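Local coordinates for TCP pilus virulence regulatory protein (PDB 4MLO) that probably activates transcription of Vibrio cholerae virulence genes, including those of the TCP pilus, as an AraC-family DNA-binding regulator that holds a fatty acid, at residues A[31-37]-A[79-85]; A[221-225]-A[242-246]; A[169-174]-A[205-209]. The contacts are given in a common frame with arbitrary orientation. Where two conformers were deposited one is given. Residue numbers count along the deposited sequence, not the author numbering.

Contact 1: residues A[31-37]-A[79-85]. With PAM (palmitoleic acid), chain E.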
loop_
_atom_site.group_PDB
_atom_site.type_symbol
_atom_site.label_atom_id
_atom_site.label_comp_id
_atom_site.label_asym_id
_atom_site.label_seq_id
_atom_site.Cartn_x
_atom_site.Cartn_y
_atom_site.Cartn_z
ATOM N N LYS A 31 -3.371 -1.658 -1.984
ATOM C CA LYS A 31 -2.780 -1.186 -3.243
ATOM C C LYS A 31 -2.575 -2.331 -4.216
ATOM O O LYS A 31 -2.316 -3.468 -3.830
ATOM C CB LYS A 31 -1.422 -0.478 -3.018
ATOM C CG LYS A 31 -1.596 0.902 -2.425
ATOM C CD LYS A 31 -0.289 1.582 -2.183
ATOM C CE LYS A 31 -0.485 2.793 -1.314
ATOM N NZ LYS A 31 -1.035 3.909 -2.109
ATOM N N MET A 32 -2.659 -2.006 -5.504
ATOM C CA MET A 32 -2.348 -2.944 -6.567
ATOM C C MET A 32 -1.480 -2.189 -7.559
ATOM O O MET A 32 -1.717 -1.002 -7.798
ATOM C CB MET A 32 -3.613 -3.475 -7.243
ATOM C CG MET A 32 -4.555 -4.191 -6.287
ATOM S SD MET A 32 -6.201 -4.562 -7.004
ATOM C CE MET A 32 -5.750 -5.786 -8.217
ATOM N N PHE A 33 -0.444 -2.838 -8.090
ATOM C CA PHE A 33 0.336 -2.156 -9.117
ATOM C C PHE A 33 0.855 -3.148 -10.145
ATOM O O PHE A 33 0.895 -4.358 -9.918
ATOM C CB PHE A 33 1.490 -1.315 -8.523
ATOM C CG PHE A 33 2.641 -2.101 -7.958
ATOM C CD1 PHE A 33 2.719 -2.351 -6.594
ATOM C CD2 PHE A 33 3.687 -2.534 -8.773
ATOM C CE1 PHE A 33 3.797 -3.037 -6.055
ATOM C CE2 PHE A 33 4.779 -3.221 -8.239
ATOM C CZ PHE A 33 4.831 -3.473 -6.879
ATOM N N TRP A 34 1.199 -2.607 -11.315
ATOM C CA TRP A 34 1.724 -3.400 -12.421
ATOM C C TRP A 34 2.362 -2.465 -13.433
ATOM O O TRP A 34 2.048 -1.273 -13.492
ATOM C CB TRP A 34 0.633 -4.239 -13.093
ATOM C CG TRP A 34 -0.402 -3.420 -13.773
ATOM C CD1 TRP A 34 -0.441 -3.092 -15.094
ATOM C CD2 TRP A 34 -1.557 -2.812 -13.175
ATOM N NE1 TRP A 34 -1.538 -2.302 -15.351
ATOM C CE2 TRP A 34 -2.244 -2.128 -14.194
ATOM C CE3 TRP A 34 -2.068 -2.766 -11.873
ATOM C CZ2 TRP A 34 -3.419 -1.421 -13.960
ATOM C CZ3 TRP A 34 -3.238 -2.062 -11.644
ATOM C CH2 TRP A 34 -3.893 -1.391 -12.686
ATOM N N ILE A 35 3.256 -3.030 -14.239
ATOM C CA ILE A 35 3.951 -2.294 -15.289
ATOM C C ILE A 35 3.176 -2.447 -16.594
ATOM O O ILE A 35 2.436 -3.420 -16.790
ATOM C CB ILE A 35 5.410 -2.792 -15.413
ATOM C CG1 ILE A 35 5.466 -4.245 -15.908
ATOM C CG2 ILE A 35 6.143 -2.638 -14.068
ATOM C CD1 ILE A 35 6.881 -4.786 -16.106
ATOM N N ASP A 36 3.324 -1.473 -17.504
ATOM C CA ASP A 36 2.508 -1.460 -18.715
ATOM C C ASP A 36 3.189 -2.124 -19.901
ATOM O O ASP A 36 2.553 -2.302 -20.947
ATOM C CB ASP A 36 2.133 -0.026 -19.092
ATOM C CG ASP A 36 3.310 0.763 -19.631
ATOM O OD1 ASP A 36 4.478 0.374 -19.392
ATOM O OD2 ASP A 36 3.065 1.793 -20.279
ATOM N N SER A 37 4.454 -2.498 -19.762
ATOM C CA SER A 37 5.233 -2.997 -20.885
ATOM C C SER A 37 6.568 -3.477 -20.349
ATOM O O SER A 37 6.988 -3.114 -19.241
ATOM C CB SER A 37 5.446 -1.923 -21.954
ATOM O OG SER A 37 6.162 -0.825 -21.424
ATOM N N ILE A 79 9.139 2.503 -18.877
ATOM C CA ILE A 79 8.014 1.706 -18.398
ATOM C C ILE A 79 7.145 2.631 -17.567
ATOM O O ILE A 79 7.666 3.494 -16.850
ATOM C CB ILE A 79 8.490 0.519 -17.537
ATOM C CG1 ILE A 79 9.161 -0.548 -18.405
ATOM C CG2 ILE A 79 7.330 -0.083 -16.748
ATOM C CD1 ILE A 79 9.842 -1.631 -17.573
ATOM N N ASN A 80 5.834 2.456 -17.664
ATOM C CA ASN A 80 4.893 3.125 -16.779
ATOM C C ASN A 80 4.406 2.139 -15.738
ATOM O O ASN A 80 3.917 1.049 -16.083
ATOM C CB ASN A 80 3.708 3.701 -17.551
ATOM C CG ASN A 80 4.126 4.825 -18.480
ATOM O OD1 ASN A 80 4.971 5.642 -18.128
ATOM N ND2 ASN A 80 3.557 4.850 -19.677
ATOM N N VAL A 81 4.494 2.535 -14.466
ATOM C CA VAL A 81 3.977 1.724 -13.363
ATOM C C VAL A 81 2.661 2.330 -12.901
ATOM O O VAL A 81 2.621 3.461 -12.404
ATOM C CB VAL A 81 4.974 1.640 -12.197
ATOM C CG1 VAL A 81 4.520 0.602 -11.179
ATOM C CG2 VAL A 81 6.357 1.298 -12.711
ATOM N N SER A 82 1.582 1.554 -13.036
ATOM C CA SER A 82 0.273 1.987 -12.595
ATOM C C SER A 82 0.037 1.481 -11.186
ATOM O O SER A 82 0.351 0.329 -10.875
ATOM C CB SER A 82 -0.815 1.455 -13.531
ATOM O OG SER A 82 -0.631 1.926 -14.849
ATOM N N VAL A 83 -0.547 2.343 -10.352
ATOM C CA VAL A 83 -0.801 2.046 -8.942
ATOM C C VAL A 83 -2.244 2.415 -8.631
ATOM O O VAL A 83 -2.618 3.588 -8.732
ATOM C CB VAL A 83 0.148 2.832 -8.026
ATOM C CG1 VAL A 83 -0.090 2.465 -6.530
ATOM C CG2 VAL A 83 1.569 2.588 -8.414
ATOM N N ILE A 84 -3.032 1.436 -8.195
ATOM C CA ILE A 84 -4.390 1.666 -7.709
ATOM C C ILE A 84 -4.338 1.605 -6.193
ATOM O O ILE A 84 -3.857 0.617 -5.637
ATOM C CB ILE A 84 -5.377 0.616 -8.247
ATOM C CG1 ILE A 84 -5.485 0.685 -9.768
ATOM C CG2 ILE A 84 -6.782 0.792 -7.629
ATOM C CD1 ILE A 84 -6.305 -0.473 -10.356
ATOM N N THR A 85 -4.851 2.641 -5.541
ATOM C CA THR A 85 -5.069 2.675 -4.099
ATOM C C THR A 85 -6.570 2.623 -3.874
ATOM O O THR A 85 -7.301 3.467 -4.399
ATOM C CB THR A 85 -4.483 3.934 -3.462
ATOM O OG1 THR A 85 -3.081 4.044 -3.775
ATOM C CG2 THR A 85 -4.659 3.893 -1.965
HETATM C C1 PAM E . 2.108 5.575 -3.794
HETATM O O1 PAM E . 1.645 5.887 -4.924
HETATM O O2 PAM E . 1.354 5.333 -2.823
HETATM C C2 PAM E . 3.594 5.510 -3.572
HETATM C C3 PAM E . 4.044 4.121 -3.091
HETATM C C4 PAM E . 3.677 3.071 -4.137
HETATM C C5 PAM E . 4.158 1.674 -3.761
HETATM C C6 PAM E . 3.638 0.629 -4.748
HETATM C C7 PAM E . 4.148 0.846 -6.172
HETATM C C8 PAM E . 5.639 0.571 -6.267
HETATM C C9 PAM E . 6.194 0.851 -7.660
HETATM C C10 PAM E . 6.414 2.080 -8.141
HETATM C C11 PAM E . 6.089 3.338 -7.353
HETATM C C12 PAM E . 7.028 4.504 -7.664
HETATM C C13 PAM E . 6.841 5.563 -6.575
HETATM C C14 PAM E . 7.973 6.562 -6.445
HETATM C C15 PAM E . 9.310 5.888 -6.164
HETATM C C16 PAM E . 10.269 6.810 -5.454
HETATM O O HOH W 1 0.788 0.099 -15.812
#
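Strands 31-35 and 79-85 run antiparallel, their axes 4.6 Å apart at closest, and the paired backbones turn two differently shaped faces outward. On the face holding W34, S82 and I84, the small side chain of S82 leaves a hollow that the indole fills: S82 CB lies 4.1 Å from the centroid of the six-membered ring, a CH-pi contact, while W34 CH2 reaches I84 CD1 at 3.5 Å. On the other face F33 stands as a ridge beside the beta-branched V81 and V83, with F33 CD2 4.0 Å from V81 CG1 and F33 CB 3.9 Å from V83 CG2. PAM C7 rests on the F33 ring, 3.5 Å from F33 CD1. Beyond the strand end, D36 OD1 accepts from N80 N at 3.0 Å. The long K31 spans to T85, its NZ donating to T85 OG1 (2.6 Å) and to PAM O2 (2.9 Å). Y12 and K230 also bind the fatty acid, so this greasy wall with a cationic end suits an amphipathic ligand.

Contact 2: residues A[221-225]-A[242-246]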
loop_
_atom_site.group_PDB
_atom_site.type_symbol
_atom_site.label_atom_id
_atom_site.label_comp_id
_atom_site.label_asym_id
_atom_site.label_seq_id
_atom_site.Cartn_x
_atom_site.Cartn_y
_atom_site.Cartn_z
ATOM N N ARG A 221 3.525 8.532 9.205
ATOM C CA ARG A 221 3.634 9.951 8.853
ATOM C C ARG A 221 4.154 10.152 7.432
ATOM O O ARG A 221 3.707 11.065 6.747
ATOM C CB ARG A 221 4.521 10.683 9.851
ATOM C CG ARG A 221 3.877 10.826 11.244
ATOM C CD ARG A 221 4.764 11.606 12.220
ATOM N NE ARG A 221 3.990 11.927 13.434
ATOM C CZ ARG A 221 4.477 12.115 14.642
ATOM N NH1 ARG A 221 5.768 12.032 14.897
ATOM N NH2 ARG A 221 3.615 12.373 15.641
ATOM N N ILE A 222 5.059 9.297 6.949
ATOM C CA ILE A 222 5.498 9.445 5.552
ATOM C C ILE A 222 4.347 9.166 4.601
ATOM O O ILE A 222 4.168 9.846 3.576
ATOM C CB ILE A 222 6.703 8.528 5.259
ATOM C CG1 ILE A 222 7.990 9.019 5.949
ATOM C CG2 ILE A 222 6.979 8.376 3.724
ATOM C CD1 ILE A 222 8.453 10.426 5.577
ATOM N N SER A 223 3.574 8.135 4.878
ATOM C CA SER A 223 2.484 7.841 3.972
ATOM C C SER A 223 1.425 8.940 4.019
ATOM O O SER A 223 0.817 9.244 2.993
ATOM C CB SER A 223 1.952 6.452 4.278
ATOM O OG SER A 223 2.958 5.501 3.927
ATOM N N TYR A 224 1.254 9.606 5.167
ATOM C CA TYR A 224 0.406 10.789 5.226
ATOM C C TYR A 224 0.947 11.905 4.332
ATOM O O TYR A 224 0.190 12.531 3.571
ATOM C CB TYR A 224 0.275 11.214 6.696
ATOM C CG TYR A 224 -0.731 12.290 7.004
ATOM C CD1 TYR A 224 -0.400 13.608 6.925
ATOM C CD2 TYR A 224 -1.988 11.957 7.508
ATOM C CE1 TYR A 224 -1.318 14.615 7.245
ATOM C CE2 TYR A 224 -2.912 12.967 7.822
ATOM C CZ TYR A 224 -2.553 14.293 7.657
ATOM O OH TYR A 224 -3.427 15.336 7.970
ATOM N N SER A 225 2.264 12.141 4.365
ATOM C CA SER A 225 2.846 13.187 3.518
ATOM C C SER A 225 2.652 12.869 2.030
ATOM O O SER A 225 2.471 13.784 1.213
ATOM C CB SER A 225 4.335 13.374 3.845
ATOM O OG SER A 225 5.201 12.375 3.313
ATOM N N GLN A 242 2.516 19.497 8.688
ATOM C CA GLN A 242 1.182 18.915 8.666
ATOM C C GLN A 242 1.236 17.418 8.954
ATOM O O GLN A 242 0.312 16.851 9.539
ATOM C CB GLN A 242 0.528 19.203 7.309
ATOM C CG GLN A 242 -0.896 18.712 7.170
ATOM C CD GLN A 242 -1.943 19.745 7.533
ATOM O OE1 GLN A 242 -1.669 20.949 7.543
ATOM N NE2 GLN A 242 -3.171 19.275 7.811
ATOM N N SER A 243 2.306 16.756 8.549
ATOM C CA SER A 243 2.440 15.333 8.696
ATOM C C SER A 243 2.998 14.919 10.039
ATOM O O SER A 243 3.145 13.710 10.268
ATOM C CB SER A 243 3.366 14.803 7.614
ATOM O OG SER A 243 2.856 15.115 6.327
ATOM N N GLY A 244 3.321 15.871 10.918
ATOM C CA GLY A 244 3.701 15.564 12.281
ATOM C C GLY A 244 5.177 15.442 12.536
ATOM O O GLY A 244 5.568 15.051 13.655
ATOM N N PHE A 245 6.021 15.809 11.570
ATOM C CA PHE A 245 7.456 15.803 11.797
ATOM C C PHE A 245 7.919 17.034 12.592
ATOM O O PHE A 245 7.328 18.127 12.526
ATOM C CB PHE A 245 8.168 15.689 10.446
ATOM C CG PHE A 245 7.953 14.366 9.794
ATOM C CD1 PHE A 245 8.675 13.254 10.228
ATOM C CD2 PHE A 245 6.995 14.186 8.804
ATOM C CE1 PHE A 245 8.462 12.004 9.648
ATOM C CE2 PHE A 245 6.788 12.944 8.208
ATOM C CZ PHE A 245 7.509 11.860 8.631
ATOM N N ALA A 246 9.014 16.858 13.322
ATOM C CA ALA A 246 9.489 17.904 14.226
ATOM C C ALA A 246 10.055 19.081 13.456
ATOM O O ALA A 246 10.040 20.209 13.946
ATOM C CB ALA A 246 10.559 17.338 15.165
#
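Q242 ends helix 236-242, and its backbone O lies 3.6 Å from Y224 CE1, so the tyrosine ring lies against the helix terminus. Next comes S243, whose small side chain lets the loop come close to helix 213-230: S243 OG is 3.4 Å from S225 CB and 3.6 Å from Y224 CD1, near the edge of that ring. The hydroxyl itself donates to I239 O, one turn back, while S225 OG bonds within its own helix to I222 O at 2.7 Å. S243 O faces the aliphatic part of R221, 3.1 Å from R221 CG. G244 then turns the chain with a positive phi of 95° in a Schellman motif. Glycine is called for twice over, because a CB would be jammed against the preceding carbonyl and would also clash with R221 NE, which donates to I182 O. G244 O lies over the guanidinium face, 3.3 Å from R221 NH1, at an angle too poor for a hydrogen bond. F245 finally sends its ring back to the helix, where F245 CZ meets R221 CB at 3.4 Å and I222 CD1 at 3.5 Å; F251 of helix 248-259 extends this apolar packing. A glycine turn followed by a buried aromatic between helices 236-242 and 248-259, braced on the long helix 213-230, is the arrangement of the second helix-turn-helix of an AraC-family DNA-binding domain.

Contact 3: residues A[169-174]-A[205-209]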
loop_
_atom_site.group_PDB
_atom_site.type_symbol
_atom_site.label_atom_id
_atom_site.label_comp_id
_atom_site.label_asym_id
_atom_site.label_seq_id
_atom_site.Cartn_x
_atom_site.Cartn_y
_atom_site.Cartn_z
ATOM N N ASP A 169 -8.611 -6.345 13.600
ATOM C CA ASP A 169 -7.189 -6.622 13.736
ATOM C C ASP A 169 -6.509 -5.546 14.577
ATOM O O ASP A 169 -6.798 -4.353 14.424
ATOM C CB ASP A 169 -6.583 -6.653 12.335
ATOM C CG ASP A 169 -5.115 -6.974 12.343
ATOM O OD1 ASP A 169 -4.757 -8.160 12.371
ATOM O OD2 ASP A 169 -4.324 -6.016 12.319
ATOM N N ALA A 170 -5.577 -5.967 15.441
ATOM C CA ALA A 170 -4.917 -5.031 16.355
ATOM C C ALA A 170 -4.031 -4.033 15.622
ATOM O O ALA A 170 -3.892 -2.886 16.063
ATOM C CB ALA A 170 -4.073 -5.772 17.379
ATOM N N MET A 171 -3.436 -4.423 14.488
ATOM C CA MET A 171 -2.632 -3.455 13.763
ATOM C C MET A 171 -3.494 -2.348 13.199
ATOM O O MET A 171 -3.087 -1.176 13.180
ATOM C CB MET A 171 -1.843 -4.114 12.635
ATOM C CG MET A 171 -0.900 -3.147 11.913
ATOM S SD MET A 171 0.464 -2.512 12.951
ATOM C CE MET A 171 1.264 -1.420 11.764
ATOM N N GLU A 172 -4.680 -2.699 12.707
ATOM C CA GLU A 172 -5.602 -1.675 12.221
ATOM C C GLU A 172 -6.022 -0.757 13.368
ATOM O O GLU A 172 -6.141 0.456 13.187
ATOM C CB GLU A 172 -6.803 -2.341 11.547
ATOM C CG GLU A 172 -7.989 -1.423 11.321
ATOM C CD GLU A 172 -7.757 -0.348 10.296
ATOM O OE1 GLU A 172 -6.792 -0.445 9.502
ATOM O OE2 GLU A 172 -8.568 0.605 10.285
ATOM N N LYS A 173 -6.215 -1.311 14.573
ATOM C CA LYS A 173 -6.558 -0.454 15.703
ATOM C C LYS A 173 -5.435 0.540 16.002
ATOM O O LYS A 173 -5.692 1.722 16.245
ATOM C CB LYS A 173 -6.861 -1.296 16.940
ATOM C CG LYS A 173 -8.185 -2.031 16.891
ATOM C CD LYS A 173 -8.408 -2.762 18.215
ATOM C CE LYS A 173 -9.576 -3.724 18.134
ATOM N NZ LYS A 173 -10.823 -3.031 17.722
ATOM N N ILE A 174 -4.193 0.067 16.016
ATOM C CA ILE A 174 -3.053 0.950 16.273
ATOM C C ILE A 174 -2.944 2.007 15.187
ATOM O O ILE A 174 -2.839 3.201 15.465
ATOM C CB ILE A 174 -1.758 0.134 16.368
ATOM C CG1 ILE A 174 -1.782 -0.840 17.575
ATOM C CG2 ILE A 174 -0.534 1.051 16.359
ATOM C CD1 ILE A 174 -0.647 -1.837 17.511
ATOM N N GLU A 205 2.455 -6.831 17.027
ATOM C CA GLU A 205 2.117 -6.182 15.759
ATOM C C GLU A 205 3.317 -5.482 15.164
ATOM O O GLU A 205 3.515 -5.494 13.938
ATOM C CB GLU A 205 0.992 -5.185 15.957
ATOM C CG GLU A 205 -0.324 -5.780 16.495
ATOM C CD GLU A 205 -0.806 -6.985 15.744
ATOM O OE1 GLU A 205 -0.569 -7.059 14.516
ATOM O OE2 GLU A 205 -1.418 -7.885 16.384
ATOM N N LEU A 206 4.139 -4.884 16.008
ATOM C CA LEU A 206 5.352 -4.215 15.526
ATOM C C LEU A 206 6.471 -5.211 15.285
ATOM O O LEU A 206 7.182 -5.132 14.261
ATOM C CB LEU A 206 5.790 -3.159 16.541
ATOM C CG LEU A 206 5.013 -1.826 16.448
ATOM C CD1 LEU A 206 3.590 -1.961 16.962
ATOM C CD2 LEU A 206 5.695 -0.706 17.173
ATOM N N GLU A 207 6.655 -6.141 16.226
ATOM C CA GLU A 207 7.725 -7.133 16.127
ATOM C C GLU A 207 7.626 -7.932 14.843
ATOM O O GLU A 207 8.643 -8.162 14.172
ATOM C CB GLU A 207 7.667 -8.077 17.319
ATOM C CG GLU A 207 8.174 -7.463 18.607
ATOM C CD GLU A 207 7.976 -8.362 19.827
ATOM O OE1 GLU A 207 7.326 -9.426 19.701
ATOM O OE2 GLU A 207 8.471 -7.965 20.905
ATOM N N SER A 208 6.417 -8.359 14.478
ATOM C CA SER A 208 6.215 -9.202 13.303
ATOM C C SER A 208 6.418 -8.420 12.018
ATOM O O SER A 208 6.673 -9.015 10.970
ATOM C CB SER A 208 4.809 -9.807 13.326
ATOM O OG SER A 208 3.810 -8.809 13.078
ATOM N N ARG A 209 6.351 -7.102 12.094
ATOM C CA ARG A 209 6.579 -6.213 10.959
ATOM C C ARG A 209 7.980 -5.606 10.969
ATOM O O ARG A 209 8.304 -4.791 10.094
ATOM C CB ARG A 209 5.511 -5.129 10.954
ATOM C CG ARG A 209 4.123 -5.668 10.613
ATOM C CD ARG A 209 3.017 -4.642 10.693
ATOM N NE ARG A 209 1.727 -5.183 10.242
ATOM C CZ ARG A 209 0.921 -5.925 10.995
ATOM N NH1 ARG A 209 -0.237 -6.374 10.522
ATOM N NH2 ARG A 209 1.263 -6.202 12.247
HETATM O O HOH W 2 -2.042 -7.966 12.241
HETATM O O HOH W 3 -3.352 -9.593 15.118
#
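The first turn of helix 170-180 meets the C-terminal part of helix 199-207, with the CA atoms of M171 and E205 5.8 Å apart. D169 is the N-cap: D169 O receives K173 N at 3.1 Å, opening the helix, and D169 OD2 accepts weakly from M171 N (2.8 Å) and E172 N (3.4 Å). An aspartate suits this place because its short acidic arm can cover backbone amides that have no carbonyl before them in the helix. On the other segment, the extended side chain of R209 doubles back so that R209 NH2 bonds E205 O at 2.9 Å and forms a salt bridge with E205 OE1 at 3.0 Å. This fixed guanidinium offers a flat face to M171, with M171 CG 3.4 Å from R209 CZ; an unbranched thioether chain fits easily against such a plane. D169 and E205, both acidic, are linked through solvent instead: one water donates to D169 OD1 (2.7 Å) and E205 OE1 (2.9 Å) and accepts from R209 NH1 (3.0 Å). Deeper in, I174 CD1 packs 4.0 Å from E205 CB and 4.3 Å from L206 CD1. L216 of helix 213-230 touches M171, I174 and L206, joining them in one apolar cluster, and I174 also meets I191 and L195 of helix 188-195. A leading helix packed in this way on helices 188-195 and 199-207 is consistent with the first helix-turn-helix subdomain of AraC-family regulators.

In the fold
From the N terminus, contact 1 comes first, closing an all-strand-and-loop excursion of 41 residues within the cupin-like domain and joining two neighbouring strands of its five-stranded sheet. After the helices that follow, contact 3 closes a helical loop around helix 188-195, and contact 2 a shorter one around helix 236-242. The three loops follow in series, in the order 1, 3, 2; none nests in or crosses another. Helix 213-230 links the later two, supplying L216 beside contact 3 and residues 221-225 to contact 2, whose centres lie 19 Å apart. Contacts 1 and 3 lie on opposite sides of the chain's centre, while K230, at the end of that helix, reaches the fatty acid also held by contact 1.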